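Local coordinates for protein O-succinylhomoserine sulfhydrylase (Mycobacterium tuberculosis, PDB 3NDN) that probably makes L-homocysteine from O-succinyl-L-homoserine and hydrogen sulfide with the aid of pyridoxal 5'-phosphate, a step of methionine biosynthesis, at residues Y56-A59 and A60-E63; P250-K253 and L254-T258. All blocks are in the same frame, centred on the assembly; numbering follows the deposited sequence.

Contact 1. Residues Y56-A59 and A60-E63; sequences YGSA and AVAE
The aromatic ring of Y56 lies flat against A62, whose CA sits over one face as a CH-pi contact, 4.0 Å from the ring centroid and only 18° off the normal. A62 CB comes within 3.6 Å of Y56 CD2, and alanine's small side chain goes with this close approach of the ring to the helix. With CG anti to its own carbonyl carbon (chi1 -45°), Y56 brings its ring over A62 CA; separately, its CB makes an apolar contact with V61 CG1 at 4.1 Å. This buried side is closed further by S65, F66 and H72 of the same chain and by I356 of the second subunit. S58 is the N-cap residue of helix 59-66: it turns its OG back to accept a weak bond from V61 N at 3.3 Å, while S58 O accepts the first main-chain bond, from A62 N at 3.2 Å. Serine suits the cap because its short hydroxyl can stand in for the missing turn. A59, small and buried, packs on F345 of the second subunit, and its N bonds to D349 there. Around partly exposed S58 the packing is sparser: V61 CG2 approaches OG to 3.5 Å, A60 CB only to 4.0 Å.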
# COMPACT_ATOMS: atom_id res chain seq x y z
N TYR A 56 -12.81 -10.52 20.38
CA TYR A 56 -12.91 -11.81 21.09
C TYR A 56 -14.35 -12.32 21.10
O TYR A 56 -15.29 -11.53 21.16
CB TYR A 56 -12.39 -11.68 22.54
CG TYR A 56 -11.10 -10.90 22.66
CD1 TYR A 56 -9.87 -11.49 22.35
CD2 TYR A 56 -11.10 -9.56 23.05
CE1 TYR A 56 -8.68 -10.79 22.43
CE2 TYR A 56 -9.91 -8.83 23.14
CZ TYR A 56 -8.70 -9.45 22.83
OH TYR A 56 -7.50 -8.75 22.89
N GLY A 57 -14.51 -13.64 21.00
CA GLY A 57 -15.83 -14.29 21.02
C GLY A 57 -16.64 -14.16 22.31
O GLY A 57 -17.87 -14.25 22.29
N SER A 58 -15.95 -13.93 23.43
CA SER A 58 -16.60 -13.84 24.74
C SER A 58 -15.70 -13.10 25.73
O SER A 58 -14.51 -12.91 25.48
CB SER A 58 -16.95 -15.23 25.28
OG SER A 58 -15.80 -15.97 25.68
N ALA A 59 -16.28 -12.65 26.84
CA ALA A 59 -15.50 -11.98 27.89
C ALA A 59 -14.43 -12.91 28.51
O ALA A 59 -13.34 -12.45 28.83
CB ALA A 59 -16.42 -11.41 28.95
N ALA A 60 -14.76 -14.20 28.68
CA ALA A 60 -13.81 -15.20 29.17
C ALA A 60 -12.57 -15.35 28.27
O ALA A 60 -11.45 -15.46 28.78
CB ALA A 60 -14.48 -16.55 29.37
N VAL A 61 -12.77 -15.35 26.94
CA VAL A 61 -11.65 -15.38 25.99
C VAL A 61 -10.77 -14.12 26.07
O VAL A 61 -9.55 -14.21 25.95
CB VAL A 61 -12.13 -15.62 24.51
CG1 VAL A 61 -10.96 -15.45 23.52
CG2 VAL A 61 -12.75 -17.01 24.38
N ALA A 62 -11.39 -12.95 26.26
CA ALA A 62 -10.64 -11.71 26.41
C ALA A 62 -9.74 -11.75 27.65
O ALA A 62 -8.59 -11.33 27.61
CB ALA A 62 -11.59 -10.51 26.47
N GLU A 63 -10.28 -12.27 28.76
CA GLU A 63 -9.52 -12.42 30.01
C GLU A 63 -8.33 -13.38 29.83
O GLU A 63 -7.21 -13.05 30.22
CB GLU A 63 -10.44 -12.88 31.16
CG GLU A 63 -9.70 -13.14 32.49
CD GLU A 63 -10.61 -13.63 33.63
OE1 GLU A 63 -11.70 -14.20 33.37
OE2 GLU A 63 -10.22 -13.48 34.81

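Contact 2. Residues P250-K253 and L254-T258; sequences PVQK and LMRHT
L254 O is gripped twice by T258: the hydroxyl OG1 donates to it at 2.7 Å, from above the carbonyl plane, and the main-chain N reaches it at 2.9 Å from the opposite face. Threonine suits this place because its hydroxyl can fold back on the carbonyl four residues earlier. One turn back, M255 N bonds to V251 O at 3.0 Å, and the two apolar side chains run side by side, V251 CG1 4.1 Å from M255 CG; flexible M255 then bends away at chi2 and chi3 to pack on F100 and T102 of strand 98-102. Q252 and R256, one turn apart, lie side by side. In the R256 conformer described, amide and guanidinium planes are 15° apart, with Q252 NE2 over a guanidinium face, 3.2 Å from R256 NE. K253, extended throughout, reaches a salt bridge with E139 of the second subunit, while H257 N bonds to K253 O at 3.3 Å, CD2 lies near that oxygen, and ND1 bonds to S132 of that subunit. Since NE2 and NE are both donors, Q252 and R256 pack here without hydrogen-bonding; the amide nitrogen brings this R256 conformer no acceptor, whereas Y78 gives its cation a cation-pi partner.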
# COMPACT_ATOMS: atom_id res chain seq x y z
N PRO A 250 13.61 -9.38 28.62
CA PRO A 250 13.98 -7.95 28.60
C PRO A 250 13.74 -7.24 27.26
O PRO A 250 13.38 -6.05 27.26
CB PRO A 250 15.47 -7.97 28.98
CG PRO A 250 15.94 -9.34 28.62
CD PRO A 250 14.77 -10.25 28.86
N VAL A 251 13.93 -7.94 26.14
CA VAL A 251 13.59 -7.36 24.82
C VAL A 251 12.08 -7.07 24.68
O VAL A 251 11.69 -5.95 24.36
CB VAL A 251 14.11 -8.20 23.62
CG1 VAL A 251 13.61 -7.62 22.27
CG2 VAL A 251 15.62 -8.26 23.62
N GLN A 252 11.24 -8.08 24.94
CA GLN A 252 9.78 -7.90 24.87
C GLN A 252 9.31 -6.73 25.73
O GLN A 252 8.46 -5.94 25.30
CB GLN A 252 9.04 -9.19 25.25
CG GLN A 252 7.52 -9.14 25.03
CD GLN A 252 6.80 -10.37 25.60
OE1 GLN A 252 6.89 -11.47 25.05
NE2 GLN A 252 6.09 -10.19 26.72
N LYS A 253 9.85 -6.60 26.94
CA LYS A 253 9.46 -5.50 27.83
C LYS A 253 9.72 -4.13 27.21
O LYS A 253 8.84 -3.26 27.23
CB LYS A 253 10.15 -5.63 29.19
CG LYS A 253 9.66 -4.65 30.23
CD LYS A 253 10.37 -4.85 31.55
CE LYS A 253 9.79 -3.94 32.63
NZ LYS A 253 10.68 -3.91 33.83
N LEU A 254 10.92 -3.92 26.66
CA LEU A 254 11.20 -2.66 25.99
C LEU A 254 10.34 -2.43 24.73
O LEU A 254 9.91 -1.30 24.47
CB LEU A 254 12.71 -2.52 25.67
CG LEU A 254 13.66 -2.22 26.84
CD1 LEU A 254 15.14 -2.22 26.38
CD2 LEU A 254 13.31 -0.87 27.49
N MET A 255 10.08 -3.49 23.96
CA MET A 255 9.27 -3.34 22.73
C MET A 255 7.81 -2.97 23.00
O MET A 255 7.27 -2.07 22.34
CB MET A 255 9.38 -4.60 21.83
CG MET A 255 10.74 -4.83 21.19
SD MET A 255 11.42 -3.52 20.13
CE MET A 255 10.16 -3.43 18.82
N ARG A 256 7.17 -3.65 23.95
CA ARG A 256 5.79 -3.35 24.32
C ARG A 256 5.62 -1.91 24.83
O ARG A 256 4.71 -1.18 24.41
CB ARG A 256 5.29 -4.34 25.39
CG ARG A 256 5.16 -5.79 24.94
CD ARG A 256 4.32 -6.60 25.92
NE ARG A 256 4.11 -7.98 25.49
CZ ARG A 256 3.16 -8.78 25.98
NH1 ARG A 256 2.34 -8.32 26.92
NH2 ARG A 256 3.02 -10.02 25.54
N HIS A 257 6.50 -1.50 25.74
CA HIS A 257 6.32 -0.24 26.47
C HIS A 257 7.00 1.03 25.95
O HIS A 257 6.52 2.14 26.24
CB HIS A 257 6.61 -0.49 27.96
CG HIS A 257 5.82 -1.63 28.54
ND1 HIS A 257 4.44 -1.66 28.54
CD2 HIS A 257 6.21 -2.79 29.11
CE1 HIS A 257 4.02 -2.78 29.10
NE2 HIS A 257 5.08 -3.48 29.46
N THR A 258 8.11 0.90 25.21
CA THR A 258 8.70 2.04 24.48
C THR A 258 8.25 2.12 23.00
O THR A 258 8.44 3.15 22.36
CB THR A 258 10.26 2.12 24.53
OG1 THR A 258 10.85 1.08 23.74
CG2 THR A 258 10.80 2.06 25.98

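Overall arrangement
Contact 1 comes first along the chain, at the start of helix 59-66, and contact 2 follows almost 190 residues later in the last turns of helix 244-258. Their centres stand 25 Å apart, the nearest atoms about 11 Å, although both lie on the same side of the chain's centre. Contact 1 is peripheral, 41 Å from that centre, on an N-terminal arm reaching toward the second subunit; contact 2, at 21 Å, packs against strand 98-102, at one edge of the seven-stranded sheet, and helix 105-114. Both meet the second subunit, at different parts of it: 341-356 for contact 1, and mainly 132-144 for contact 2. Two separate helices thus contribute to the interface with one neighbour.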